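Local coordinates for UPF0255 protein frsA (Vibrio vulnificus, PDB 4I4C), which probably hydrolyses carboxylic esters, as an alpha/beta-hydrolase-fold member of the FrsA family, and is not a cofactor-independent pyruvate decarboxylase, at residues Gly274-Val279 and Leu295-His300; Met278-Phe283 and Lys344-Leu349; Ala291-Gly296 and Lys407-Glu412; Ile358-Leu363 and Ser372-Val377; Ser362-Pro367 and Lys388-Thr393. One frame throughout, in Å; residues are numbered along the deposited sequence.

Contact 1 of 5, residues Gly274-Val279 and Leu295-His300; sequences GGNAMV and LGAPIH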
# COMPACT_ATOMS: atom_id res chain seq x y z
N GLY A 274 4.66 -4.93 0.55
CA GLY A 274 5.05 -4.60 1.91
C GLY A 274 5.36 -5.85 2.73
O GLY A 274 6.27 -5.87 3.56
N GLY A 275 4.60 -6.92 2.48
CA GLY A 275 4.82 -8.19 3.16
C GLY A 275 6.16 -8.87 2.91
O GLY A 275 6.73 -9.47 3.81
N ASN A 276 6.66 -8.79 1.68
CA ASN A 276 7.99 -9.32 1.40
C ASN A 276 9.05 -8.68 2.25
O ASN A 276 9.98 -9.36 2.71
CB ASN A 276 8.38 -9.06 -0.03
CG ASN A 276 7.60 -9.88 -0.98
OD1 ASN A 276 6.39 -10.05 -0.82
ND2 ASN A 276 8.28 -10.42 -2.00
N ALA A 277 8.93 -7.37 2.45
CA ALA A 277 9.93 -6.62 3.17
C ALA A 277 9.96 -6.98 4.65
O ALA A 277 11.03 -7.01 5.27
CB ALA A 277 9.70 -5.12 3.00
N MET A 278 8.78 -7.25 5.20
CA MET A 278 8.67 -7.62 6.61
C MET A 278 9.24 -9.02 6.86
O MET A 278 9.84 -9.27 7.90
CB MET A 278 7.21 -7.53 7.09
CG MET A 278 6.59 -6.14 6.94
SD MET A 278 7.71 -4.88 7.59
CE MET A 278 8.24 -4.11 6.07
N VAL A 279 9.03 -9.93 5.91
CA VAL A 279 9.53 -11.30 6.05
C VAL A 279 11.04 -11.26 5.98
O VAL A 279 11.73 -11.83 6.82
CB VAL A 279 9.08 -12.22 4.92
CG1 VAL A 279 9.73 -13.56 5.08
CG2 VAL A 279 7.58 -12.38 4.90
N LEU A 295 -0.22 -10.03 4.74
CA LEU A 295 -1.45 -10.37 4.04
C LEU A 295 -1.28 -10.08 2.55
O LEU A 295 -0.90 -8.98 2.17
CB LEU A 295 -2.64 -9.60 4.62
CG LEU A 295 -4.01 -9.79 3.95
CD1 LEU A 295 -4.40 -11.26 3.79
CD2 LEU A 295 -5.10 -9.04 4.72
N GLY A 296 -1.58 -11.07 1.72
CA GLY A 296 -1.55 -10.88 0.27
C GLY A 296 -0.17 -10.59 -0.33
O GLY A 296 -0.07 -9.95 -1.38
N ALA A 297 0.89 -11.07 0.32
CA ALA A 297 2.26 -10.80 -0.13
C ALA A 297 2.69 -11.68 -1.32
O ALA A 297 2.45 -12.89 -1.33
CB ALA A 297 3.24 -10.95 1.05
N PRO A 298 3.33 -11.06 -2.33
CA PRO A 298 3.90 -11.80 -3.47
C PRO A 298 5.26 -12.38 -3.09
O PRO A 298 6.29 -11.86 -3.53
CB PRO A 298 4.08 -10.72 -4.54
CG PRO A 298 4.29 -9.46 -3.76
CD PRO A 298 3.45 -9.60 -2.50
N ILE A 299 5.25 -13.45 -2.30
CA ILE A 299 6.47 -14.03 -1.75
C ILE A 299 7.40 -14.59 -2.82
O ILE A 299 8.62 -14.39 -2.77
CB ILE A 299 6.16 -15.15 -0.74
CG1 ILE A 299 5.45 -14.60 0.49
CG2 ILE A 299 7.43 -15.90 -0.34
CD1 ILE A 299 6.10 -13.37 1.09
N HIS A 300 6.84 -15.31 -3.77
CA HIS A 300 7.65 -16.02 -4.75
C HIS A 300 6.97 -16.25 -6.09
O HIS A 300 7.52 -15.91 -7.14
CB HIS A 300 8.11 -17.37 -4.19
CG HIS A 300 8.64 -18.30 -5.25
ND1 HIS A 300 9.87 -18.12 -5.85
CD2 HIS A 300 8.11 -19.42 -5.80
CE1 HIS A 300 10.07 -19.09 -6.73
NE2 HIS A 300 9.02 -19.89 -6.72
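With chi1 at -70°, Asn-276 sets CG anti to its own carbonyl carbon, and its carboxamide leaves helix 273-284 to meet Pro-298; Ile-299 has the same kind of first torsion, with CG1 beside the backbone N, and its CD1 turns back to the helix. ND2 of Asn-276 donates to the carbonyl O of Pro-298 at 2.9 Å, with an N-H...O angle of 156°. The acceptor lies in the amide plane of Asn-276, whereas ND2 stands above the carbonyl plane of Pro-298, 48° out of it. Tyr-244 gives ND2 a second hydrogen-bond partner through its OH. The other branch of the amide does the packing: OD1 of Asn-276 comes to 3.4 Å from CD of Pro-298 and rests 3.8 Å from CD1 of Ile-299. CD1 of Ile-299 also meets CG2 of Val-279 at 4.2 Å, one turn further along the helix.

Closer to the helix start, Gly-275 has no side chain, and CB of Ala-297 sits directly on its CA, 3.8 Å away. Pro-298 is the centre of an inverse gamma turn, closed by a weak bond from Ile-299 N to Ala-297 O; the turn presents the proline carbonyl to Asn-276. Everything that touches here is buried. The helix follows strand 266-271, where the fold usually has its nucleophile elbow. The packing lies at the C-terminal ends of the parallel strands, where loops of the alpha/beta-hydrolase fold line the pocket and the Pro-298 side chain is about 4 Å from the bound hexanoic acid.

Contact 2 of 5, residues Met278-Phe283 and Lys344-Leu349; sequences MVRLSF and KVQGFL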
# COMPACT_ATOMS: atom_id res chain seq x y z
N MET A 278 8.78 -7.25 5.20
CA MET A 278 8.67 -7.62 6.61
C MET A 278 9.24 -9.02 6.86
O MET A 278 9.84 -9.27 7.90
CB MET A 278 7.21 -7.53 7.09
CG MET A 278 6.59 -6.14 6.94
SD MET A 278 7.71 -4.88 7.59
CE MET A 278 8.24 -4.11 6.07
N VAL A 279 9.03 -9.93 5.91
CA VAL A 279 9.53 -11.30 6.05
C VAL A 279 11.04 -11.26 5.98
O VAL A 279 11.73 -11.83 6.82
CB VAL A 279 9.08 -12.22 4.92
CG1 VAL A 279 9.73 -13.56 5.08
CG2 VAL A 279 7.58 -12.38 4.90
N ARG A 280 11.54 -10.58 4.97
CA ARG A 280 12.94 -10.30 4.82
C ARG A 280 13.56 -9.80 6.09
O ARG A 280 14.54 -10.30 6.56
CB ARG A 280 13.14 -9.28 3.75
CG ARG A 280 14.18 -9.62 2.80
CD ARG A 280 14.63 -8.48 2.05
NE ARG A 280 15.70 -8.88 1.17
CZ ARG A 280 16.90 -8.37 1.24
NH1 ARG A 280 17.86 -8.75 0.48
NH2 ARG A 280 17.12 -7.46 2.12
N LEU A 281 12.94 -8.80 6.64
CA LEU A 281 13.40 -8.22 7.90
C LEU A 281 13.32 -9.20 9.09
O LEU A 281 14.11 -9.10 10.03
CB LEU A 281 12.62 -6.93 8.19
CG LEU A 281 12.97 -6.19 9.48
CD1 LEU A 281 14.46 -5.91 9.55
CD2 LEU A 281 12.18 -4.89 9.56
N SER A 282 12.37 -10.13 9.03
CA SER A 282 12.14 -11.04 10.15
C SER A 282 13.19 -12.14 10.15
O SER A 282 13.34 -12.85 11.14
CB SER A 282 10.74 -11.64 10.08
OG SER A 282 9.74 -10.67 10.36
N PHE A 283 13.90 -12.27 9.04
CA PHE A 283 15.04 -13.17 8.96
C PHE A 283 16.32 -12.42 9.31
O PHE A 283 17.24 -12.98 9.90
CB PHE A 283 15.16 -13.77 7.57
CG PHE A 283 14.23 -14.93 7.32
CD1 PHE A 283 12.96 -14.72 6.83
CD2 PHE A 283 14.65 -16.23 7.56
CE1 PHE A 283 12.11 -15.78 6.58
CE2 PHE A 283 13.80 -17.29 7.32
CZ PHE A 283 12.53 -17.07 6.83
N LYS A 344 12.44 -16.68 -2.17
CA LYS A 344 13.02 -17.99 -2.42
C LYS A 344 14.26 -17.81 -3.30
O LYS A 344 15.33 -18.36 -3.01
CB LYS A 344 12.00 -18.90 -3.11
CG LYS A 344 12.40 -20.36 -3.17
CD LYS A 344 11.57 -21.09 -4.22
CE LYS A 344 11.04 -22.41 -3.68
NZ LYS A 344 12.15 -23.31 -3.27
N VAL A 345 14.13 -17.04 -4.38
CA VAL A 345 15.26 -16.73 -5.25
C VAL A 345 16.40 -16.02 -4.51
O VAL A 345 17.58 -16.21 -4.82
CB VAL A 345 14.81 -15.96 -6.50
CG1 VAL A 345 16.00 -15.55 -7.36
CG2 VAL A 345 13.85 -16.82 -7.30
N GLN A 346 16.05 -15.25 -3.48
CA GLN A 346 17.05 -14.57 -2.66
C GLN A 346 17.68 -15.47 -1.58
O GLN A 346 18.71 -15.11 -1.01
CB GLN A 346 16.46 -13.31 -2.05
CG GLN A 346 15.94 -12.33 -3.07
CD GLN A 346 15.49 -11.04 -2.44
OE1 GLN A 346 15.83 -10.76 -1.29
NE2 GLN A 346 14.72 -10.24 -3.17
N GLY A 347 17.07 -16.62 -1.31
CA GLY A 347 17.66 -17.63 -0.44
C GLY A 347 17.10 -17.69 0.98
O GLY A 347 17.61 -18.42 1.84
N PHE A 348 16.04 -16.94 1.22
CA PHE A 348 15.47 -16.83 2.56
C PHE A 348 14.52 -17.96 2.92
O PHE A 348 14.06 -18.06 4.06
CB PHE A 348 14.73 -15.49 2.71
CG PHE A 348 15.64 -14.30 2.79
CD1 PHE A 348 16.25 -13.96 3.99
CD2 PHE A 348 15.89 -13.52 1.67
CE1 PHE A 348 17.09 -12.86 4.07
CE2 PHE A 348 16.72 -12.43 1.75
CZ PHE A 348 17.33 -12.10 2.95
N LEU A 349 14.20 -18.80 1.94
CA LEU A 349 13.15 -19.80 2.15
C LEU A 349 13.62 -21.22 1.82
O LEU A 349 12.87 -22.01 1.24
CB LEU A 349 11.91 -19.44 1.32
CG LEU A 349 11.22 -18.13 1.70
CD1 LEU A 349 10.04 -17.89 0.78
CD2 LEU A 349 10.77 -18.15 3.18
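The later turns of helix 273-284 carry Arg-280 and Phe-283 against the 344-349 loop, where Gln-346, Phe-348 and Leu-349 receive them. NE of Arg-280 donates to OE1 of Gln-346 at 3.1 Å, with an N-H...O angle of 158°. The oxygen lies at the guanidinium edge, in its plane, and NE in turn lies in the plane of the Gln-346 carbonyl, although guanidinium and amide are turned 70° apart. A weak second bond joins NH1 of Arg-280 to the same OE1 at 3.4 Å. Both groups have further partners: NH2 of Arg-280 makes a salt bridge with Asp-243, and NE2 of Gln-346 bonds to the carbonyl O of Ala-340.

A type I turn runs from Lys-344 to Gly-347. Just after it, Phe-348 packs on helix 273-284, which follows strand 266-271 in the alpha/beta-hydrolase fold. CG of Arg-280 lies over one face of the Phe-348 ring, toward the rim, 4.2 Å from the centroid in a CH-pi contact. Phe-348 and Phe-283 slide past each other in opposite directions; their rings are oblique, with planes at 58°, and CB of Phe-283 is 3.7 Å from CD1 of Phe-348. The carbonyl O of Phe-348 sits over one face of the Phe-283 ring, 3.3 Å from CZ. That same CZ also meets CD2 of Leu-349 at 4.2 Å.

Contact 3 of 5, residues Ala291-Gly296 and Lys407-Glu412; sequences ACVILG and KWLEDE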
# COMPACT_ATOMS: atom_id res chain seq x y z
N ALA A 291 7.35 -10.24 16.34
CA ALA A 291 6.22 -10.82 15.61
C ALA A 291 6.10 -10.22 14.23
O ALA A 291 6.41 -9.06 14.05
CB ALA A 291 4.93 -10.61 16.38
N CYS A 292 5.63 -11.01 13.27
CA CYS A 292 5.38 -10.53 11.91
C CYS A 292 4.08 -11.11 11.35
O CYS A 292 3.77 -12.28 11.55
CB CYS A 292 6.57 -10.86 10.99
SG CYS A 292 6.33 -10.36 9.23
N VAL A 293 3.30 -10.27 10.67
CA VAL A 293 2.07 -10.71 10.03
C VAL A 293 2.03 -10.10 8.64
O VAL A 293 2.29 -8.90 8.47
CB VAL A 293 0.83 -10.25 10.82
CG1 VAL A 293 -0.44 -10.78 10.17
CG2 VAL A 293 0.91 -10.68 12.27
N ILE A 294 1.72 -10.92 7.65
CA ILE A 294 1.63 -10.46 6.28
C ILE A 294 0.30 -10.86 5.64
O ILE A 294 -0.27 -11.89 5.98
CB ILE A 294 2.82 -10.97 5.42
CG1 ILE A 294 2.83 -12.50 5.35
CG2 ILE A 294 4.15 -10.45 5.97
CD1 ILE A 294 3.79 -13.04 4.27
N LEU A 295 -0.22 -10.03 4.74
CA LEU A 295 -1.45 -10.37 4.04
C LEU A 295 -1.28 -10.08 2.55
O LEU A 295 -0.90 -8.98 2.17
CB LEU A 295 -2.64 -9.60 4.62
CG LEU A 295 -4.01 -9.79 3.95
CD1 LEU A 295 -4.40 -11.26 3.79
CD2 LEU A 295 -5.10 -9.04 4.72
N GLY A 296 -1.58 -11.07 1.72
CA GLY A 296 -1.55 -10.88 0.27
C GLY A 296 -0.17 -10.59 -0.33
O GLY A 296 -0.07 -9.95 -1.38
N LYS A 407 -4.79 -10.69 17.01
CA LYS A 407 -4.61 -11.77 18.00
C LYS A 407 -3.16 -12.23 18.07
O LYS A 407 -2.63 -12.48 19.16
CB LYS A 407 -5.54 -12.96 17.71
CG LYS A 407 -6.89 -12.86 18.39
CD LYS A 407 -6.75 -12.67 19.91
CE LYS A 407 -5.98 -13.82 20.55
NZ LYS A 407 -6.04 -13.79 22.05
N TRP A 408 -2.54 -12.35 16.90
CA TRP A 408 -1.14 -12.74 16.80
C TRP A 408 -0.28 -11.70 17.51
O TRP A 408 0.61 -12.05 18.28
CB TRP A 408 -0.76 -12.83 15.32
CG TRP A 408 0.56 -13.50 15.03
CD1 TRP A 408 1.77 -12.89 14.84
CD2 TRP A 408 0.78 -14.90 14.86
NE1 TRP A 408 2.73 -13.83 14.57
CE2 TRP A 408 2.15 -15.08 14.57
CE3 TRP A 408 -0.04 -16.03 14.93
CZ2 TRP A 408 2.71 -16.33 14.35
CZ3 TRP A 408 0.51 -17.28 14.70
CH2 TRP A 408 1.88 -17.42 14.42
N LEU A 409 -0.58 -10.43 17.27
CA LEU A 409 0.19 -9.35 17.89
C LEU A 409 -0.09 -9.25 19.38
O LEU A 409 0.80 -9.00 20.17
CB LEU A 409 -0.09 -8.03 17.18
CG LEU A 409 0.48 -8.04 15.77
CD1 LEU A 409 -0.29 -7.10 14.86
CD2 LEU A 409 1.96 -7.70 15.79
N GLU A 410 -1.35 -9.46 19.74
CA GLU A 410 -1.74 -9.54 21.14
C GLU A 410 -0.93 -10.63 21.84
O GLU A 410 -0.37 -10.39 22.92
CB GLU A 410 -3.23 -9.87 21.22
CG GLU A 410 -3.85 -9.73 22.58
CD GLU A 410 -5.35 -9.54 22.48
OE1 GLU A 410 -5.89 -9.62 21.35
OE2 GLU A 410 -6.00 -9.30 23.53
N ASP A 411 -0.86 -11.81 21.23
CA ASP A 411 -0.16 -12.95 21.85
C ASP A 411 1.35 -12.78 21.93
O ASP A 411 1.97 -13.18 22.92
CB ASP A 411 -0.50 -14.27 21.14
CG ASP A 411 -1.99 -14.62 21.22
OD1 ASP A 411 -2.71 -14.02 22.06
OD2 ASP A 411 -2.43 -15.49 20.45
N GLU A 412 1.96 -12.20 20.90
CA GLU A 412 3.41 -12.20 20.81
C GLU A 412 4.04 -10.89 21.24
O GLU A 412 5.18 -10.88 21.73
CB GLU A 412 3.87 -12.60 19.40
CG GLU A 412 3.39 -13.98 18.95
CD GLU A 412 4.04 -15.12 19.73
OE1 GLU A 412 5.03 -14.86 20.44
OE2 GLU A 412 3.56 -16.27 19.62
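Trp-408 brings CD1 of its indole to 3.5 Å from CG2 of Val-293. The approach is oblique, and CG of Trp-408 follows at slightly longer range. This is a helix packed on a sheet: helix 394-413, the last of the alpha/beta-hydrolase fold, runs back over strand 291-295, the short segments being antiparallel at 176° with their axes 8.6 Å apart at closest approach. A chi1 of -167° turns CG of Trp-408 anti to its backbone N, which puts the start of the indole near CG2 of Val-293, the methyl lying beside the valine's own backbone N.

Two residues earlier, on the same face of the strand, Ala-291 meets three helix residues with a single methyl. Its CB lies 3.8 Å from CB of Glu-412 and 4.2 Å from CD2 of Leu-409, and it also reaches CD1 of Trp-408. Glu-412 takes part through CB alone; its chain bends at chi2, and the carboxylate leads away from the strand. CG of Leu-409 comes within 4.4 Å of CG2 of Val-293, so the alanine and valine share both the tryptophan and the leucine.

Between them, Cys-292 points its side chain to the other side of the sheet, where Met-278 and Ser-282 of helix 273-284 touch it. Ala-405 and Met-361 extend the apolar surroundings of Val-293. The indole N-H is satisfied by the carbonyl O of Pro-357, in the loop before strand 358-363; the carbonyl O of Cys-292 is merely close, 3.6 Å from NE1 of Trp-408.

Contact 4 of 5, residues Ile358-Leu363 and Ser372-Val377; sequences ILAMSL and SDNQMV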
# COMPACT_ATOMS: atom_id res chain seq x y z
N ILE A 358 5.88 -15.83 12.35
CA ILE A 358 5.23 -15.13 11.25
C ILE A 358 3.89 -15.78 10.95
O ILE A 358 3.81 -16.99 10.73
CB ILE A 358 6.09 -15.20 9.96
CG1 ILE A 358 7.48 -14.62 10.21
CG2 ILE A 358 5.38 -14.48 8.80
CD1 ILE A 358 8.46 -14.92 9.10
N LEU A 359 2.84 -14.97 10.95
CA LEU A 359 1.54 -15.41 10.48
C LEU A 359 1.39 -14.89 9.06
O LEU A 359 1.49 -13.69 8.83
CB LEU A 359 0.42 -14.84 11.35
CG LEU A 359 -1.00 -14.96 10.80
CD1 LEU A 359 -1.42 -16.41 10.76
CD2 LEU A 359 -1.99 -14.13 11.63
N ALA A 360 1.16 -15.80 8.12
CA ALA A 360 1.17 -15.46 6.71
C ALA A 360 -0.16 -15.86 6.07
O ALA A 360 -0.49 -17.05 5.97
CB ALA A 360 2.33 -16.15 6.01
N MET A 361 -0.93 -14.86 5.66
CA MET A 361 -2.27 -15.09 5.16
C MET A 361 -2.44 -14.49 3.79
O MET A 361 -1.75 -13.54 3.42
CB MET A 361 -3.28 -14.44 6.10
CG MET A 361 -3.09 -14.81 7.57
SD MET A 361 -4.14 -13.89 8.71
CE MET A 361 -3.38 -12.28 8.68
N SER A 362 -3.37 -15.06 3.05
CA SER A 362 -3.90 -14.43 1.86
C SER A 362 -5.30 -14.98 1.65
O SER A 362 -5.65 -16.01 2.24
CB SER A 362 -3.02 -14.71 0.64
OG SER A 362 -3.19 -16.04 0.20
N LEU A 363 -6.10 -14.29 0.84
CA LEU A 363 -7.46 -14.74 0.57
C LEU A 363 -7.44 -15.88 -0.44
O LEU A 363 -6.58 -15.93 -1.32
CB LEU A 363 -8.33 -13.57 0.09
CG LEU A 363 -8.94 -12.63 1.14
CD1 LEU A 363 -7.92 -12.08 2.11
CD2 LEU A 363 -9.71 -11.49 0.47
N SER A 372 0.56 -21.65 -1.34
CA SER A 372 1.92 -22.17 -1.45
C SER A 372 3.02 -21.17 -1.07
O SER A 372 4.01 -21.53 -0.44
CB SER A 372 2.16 -22.70 -2.86
OG SER A 372 1.79 -21.78 -3.85
N ASP A 373 2.83 -19.91 -1.43
CA ASP A 373 3.74 -18.86 -1.01
C ASP A 373 3.78 -18.74 0.52
O ASP A 373 4.85 -18.79 1.14
CB ASP A 373 3.32 -17.52 -1.62
CG ASP A 373 4.04 -17.22 -2.93
OD1 ASP A 373 4.74 -18.11 -3.44
OD2 ASP A 373 3.88 -16.09 -3.45
N ASN A 374 2.59 -18.59 1.11
CA ASN A 374 2.45 -18.46 2.55
C ASN A 374 2.85 -19.70 3.36
O ASN A 374 3.36 -19.58 4.47
CB ASN A 374 1.03 -17.99 2.87
CG ASN A 374 0.76 -16.62 2.31
OD1 ASN A 374 1.51 -15.68 2.59
ND2 ASN A 374 -0.27 -16.49 1.48
N GLN A 375 2.63 -20.87 2.78
CA GLN A 375 3.12 -22.11 3.37
C GLN A 375 4.64 -22.15 3.51
O GLN A 375 5.16 -22.61 4.52
CB GLN A 375 2.65 -23.31 2.56
CG GLN A 375 1.38 -23.92 3.07
CD GLN A 375 0.91 -25.06 2.19
OE1 GLN A 375 0.94 -24.96 0.96
NE2 GLN A 375 0.48 -26.14 2.82
N MET A 376 5.34 -21.69 2.48
CA MET A 376 6.80 -21.59 2.51
C MET A 376 7.26 -20.74 3.68
O MET A 376 8.09 -21.16 4.49
CB MET A 376 7.31 -20.96 1.23
CG MET A 376 7.77 -21.94 0.20
SD MET A 376 8.96 -21.18 -0.91
CE MET A 376 7.87 -20.22 -1.94
N VAL A 377 6.74 -19.52 3.74
CA VAL A 377 7.09 -18.59 4.80
C VAL A 377 6.83 -19.23 6.17
O VAL A 377 7.67 -19.16 7.07
CB VAL A 377 6.32 -17.25 4.66
CG1 VAL A 377 6.47 -16.41 5.91
CG2 VAL A 377 6.81 -16.49 3.44
O HOH W 1 0.81 -13.27 2.70
O HOH W 2 -2.70 -18.33 1.75
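ND2 of Asn-374 is held by a water that accepts its N-H at 3.1 Å and by OG of Ser-369, just before the helix. The same water donates to OG of Ser-362 at 2.8 Å, so it links strand and helix across the first half of a beta-alpha-beta unit, strand 358-363, helix 371-379 and strand 385-389. The strand and helix segments lie antiparallel, 177° between directions and 7.7 Å between axes.

ND2 of Asn-374 and OG of Ser-362 are themselves 3.2 Å apart, but the angle is too poor for a direct bond; OG bonds instead to the carbonyl O of Ser-369. On the other branch of the amide a second water donates to OD1 of Asn-374, at a modelled distance that is doubtfully short, and to the carbonyl O of Met-361 at 2.7 Å. Water thus links both polar atoms of the carboxamide to the strand.

With CG anti to the carbonyl carbon (chi1 -64°), Asn-374 lies over Ala-360, whose CB is 3.5 Å from OD1. One turn on, Val-377 and Ile-358 cross at about a right angle, CG1 of the valine meeting CG2 of the isoleucine at 3.6 Å.

Contact 5 of 5, residues Ser362-Pro367 and Lys388-Thr393; sequences SLEGDP and KISSKT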
# COMPACT_ATOMS: atom_id res chain seq x y z
N SER A 362 -3.37 -15.06 3.05
CA SER A 362 -3.90 -14.43 1.86
C SER A 362 -5.30 -14.98 1.65
O SER A 362 -5.65 -16.01 2.24
CB SER A 362 -3.02 -14.71 0.64
OG SER A 362 -3.19 -16.04 0.20
N LEU A 363 -6.10 -14.29 0.84
CA LEU A 363 -7.46 -14.74 0.57
C LEU A 363 -7.44 -15.88 -0.44
O LEU A 363 -6.58 -15.93 -1.32
CB LEU A 363 -8.33 -13.57 0.09
CG LEU A 363 -8.94 -12.63 1.14
CD1 LEU A 363 -7.92 -12.08 2.11
CD2 LEU A 363 -9.71 -11.49 0.47
N GLU A 364 -8.40 -16.79 -0.31
CA GLU A 364 -8.50 -17.93 -1.22
C GLU A 364 -8.52 -17.49 -2.68
O GLU A 364 -9.31 -16.62 -3.07
CB GLU A 364 -9.75 -18.76 -0.92
CG GLU A 364 -9.85 -20.01 -1.78
CD GLU A 364 -11.10 -20.83 -1.50
OE1 GLU A 364 -11.57 -20.84 -0.34
OE2 GLU A 364 -11.61 -21.46 -2.46
N GLY A 365 -7.64 -18.07 -3.48
CA GLY A 365 -7.55 -17.74 -4.88
C GLY A 365 -7.00 -16.35 -5.16
O GLY A 365 -7.38 -15.72 -6.13
N ASP A 366 -6.12 -15.87 -4.29
CA ASP A 366 -5.37 -14.66 -4.59
C ASP A 366 -4.22 -15.07 -5.50
O ASP A 366 -3.28 -15.72 -5.04
CB ASP A 366 -4.82 -14.02 -3.31
CG ASP A 366 -4.04 -12.73 -3.57
OD1 ASP A 366 -3.84 -12.37 -4.75
OD2 ASP A 366 -3.62 -12.08 -2.60
N PRO A 367 -4.28 -14.70 -6.79
CA PRO A 367 -3.27 -15.14 -7.75
C PRO A 367 -1.93 -14.46 -7.50
O PRO A 367 -0.90 -14.94 -7.98
CB PRO A 367 -3.86 -14.69 -9.09
CG PRO A 367 -4.63 -13.45 -8.74
CD PRO A 367 -5.22 -13.73 -7.38
N LYS A 388 -5.16 -19.95 4.44
CA LYS A 388 -5.93 -19.62 3.25
C LYS A 388 -7.30 -19.17 3.72
O LYS A 388 -8.11 -19.97 4.19
CB LYS A 388 -6.03 -20.82 2.31
CG LYS A 388 -7.18 -20.73 1.30
CD LYS A 388 -6.88 -21.52 0.04
CE LYS A 388 -6.43 -22.92 0.37
NZ LYS A 388 -6.14 -23.67 -0.88
N ILE A 389 -7.55 -17.87 3.62
CA ILE A 389 -8.77 -17.30 4.17
C ILE A 389 -9.93 -17.55 3.22
O ILE A 389 -9.98 -16.98 2.13
CB ILE A 389 -8.63 -15.80 4.41
CG1 ILE A 389 -7.36 -15.49 5.19
CG2 ILE A 389 -9.86 -15.28 5.13
CD1 ILE A 389 -7.57 -15.38 6.67
N SER A 390 -10.85 -18.41 3.64
CA SER A 390 -12.08 -18.67 2.91
C SER A 390 -13.19 -17.83 3.52
O SER A 390 -13.30 -17.74 4.74
CB SER A 390 -12.46 -20.15 2.99
OG SER A 390 -11.71 -20.92 2.07
N SER A 391 -13.99 -17.22 2.66
CA SER A 391 -15.14 -16.44 3.12
C SER A 391 -16.18 -16.29 2.01
O SER A 391 -15.88 -16.49 0.83
CB SER A 391 -14.70 -15.05 3.62
OG SER A 391 -14.10 -14.31 2.58
N LYS A 392 -17.40 -15.93 2.40
CA LYS A 392 -18.46 -15.66 1.43
C LYS A 392 -18.21 -14.36 0.69
O LYS A 392 -18.39 -14.29 -0.52
CB LYS A 392 -19.83 -15.60 2.12
CG LYS A 392 -20.42 -16.96 2.44
CD LYS A 392 -21.67 -16.85 3.30
CE LYS A 392 -22.14 -18.20 3.83
NZ LYS A 392 -23.23 -18.04 4.84
N THR A 393 -17.78 -13.33 1.42
CA THR A 393 -17.49 -12.03 0.83
C THR A 393 -16.02 -11.67 1.01
O THR A 393 -15.34 -12.21 1.88
CB THR A 393 -18.35 -10.91 1.44
OG1 THR A 393 -17.94 -10.65 2.79
CG2 THR A 393 -19.82 -11.29 1.44
O HOH W 3 -13.48 -18.30 -0.43
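Backbone bonds join Ser-362, Glu-364 and Ile-389 where two neighbouring parallel strands end. Ile-389 N donates to Ser-362 O at 3.0 Å and nearly straight (177°), and Glu-364 N returns a bond to Ile-389 O at 2.9 Å. Ile-389 thus uses both its N-H and its carbonyl on the residues flanking Leu-363, the alternation of a parallel pair.

Side-chain packing is of two kinds. On the sheet face of Leu-363 and Ile-389, CD1 of the leucine lies 4.4 Å from CB of the isoleucine; Ser-401 of helix 394-413 touches both, and Tyr-398 touches the leucine. Among the exposed side chains, the aliphatic parts of Glu-364 and Lys-388 cross obliquely, with CG of Glu-364 3.8 Å from CD of Lys-388. Their charged ends stay apart, OE2 of Glu-364 being 6.1 Å from NZ of Lys-388.

The polar end of Glu-364, its CG anti to the backbone N (chi1 -176°) and the chain extended, meets Ser-390. OG of the serine donates to OE1 at a modelled 2.4 Å, too short to be taken literally.

Past the strand comes a type II turn, Leu-363 to Asp-366. The loop here commonly holds the triad acid in alpha/beta hydrolases, though no such role is established for Asp-366, which pairs with Arg-272. Asp-366 lines the pocket of a bound polyether, probably from the crystallisation liquor, about 4 Å from the Leu-363 side chain.

Strands 291-295, 358-363 and 385-389 are neighbours in one sheet. Contact 5 joins the ends of the last two; contact 3 packs helix 394-413 on one face, while contacts 1, 2 and 4 lie on the other. Contacts 1 and 2 share helix 273-284, their centres 9 Å apart, and CG2 of Ile-299 touches CD1 of Leu-349 at 3.5 Å. Contact 1 meets contact 4 through Gly-296 N and Met-361 O, 3.0 Å apart. The ligands border contacts 1 and 5: hexanoic acid is about 4 Å from the side chain of Pro-298, the polyether about 4 Å from that of Leu-363. The side chain of Gln-346 in contact 2 is about 13 Å from hexanoic acid.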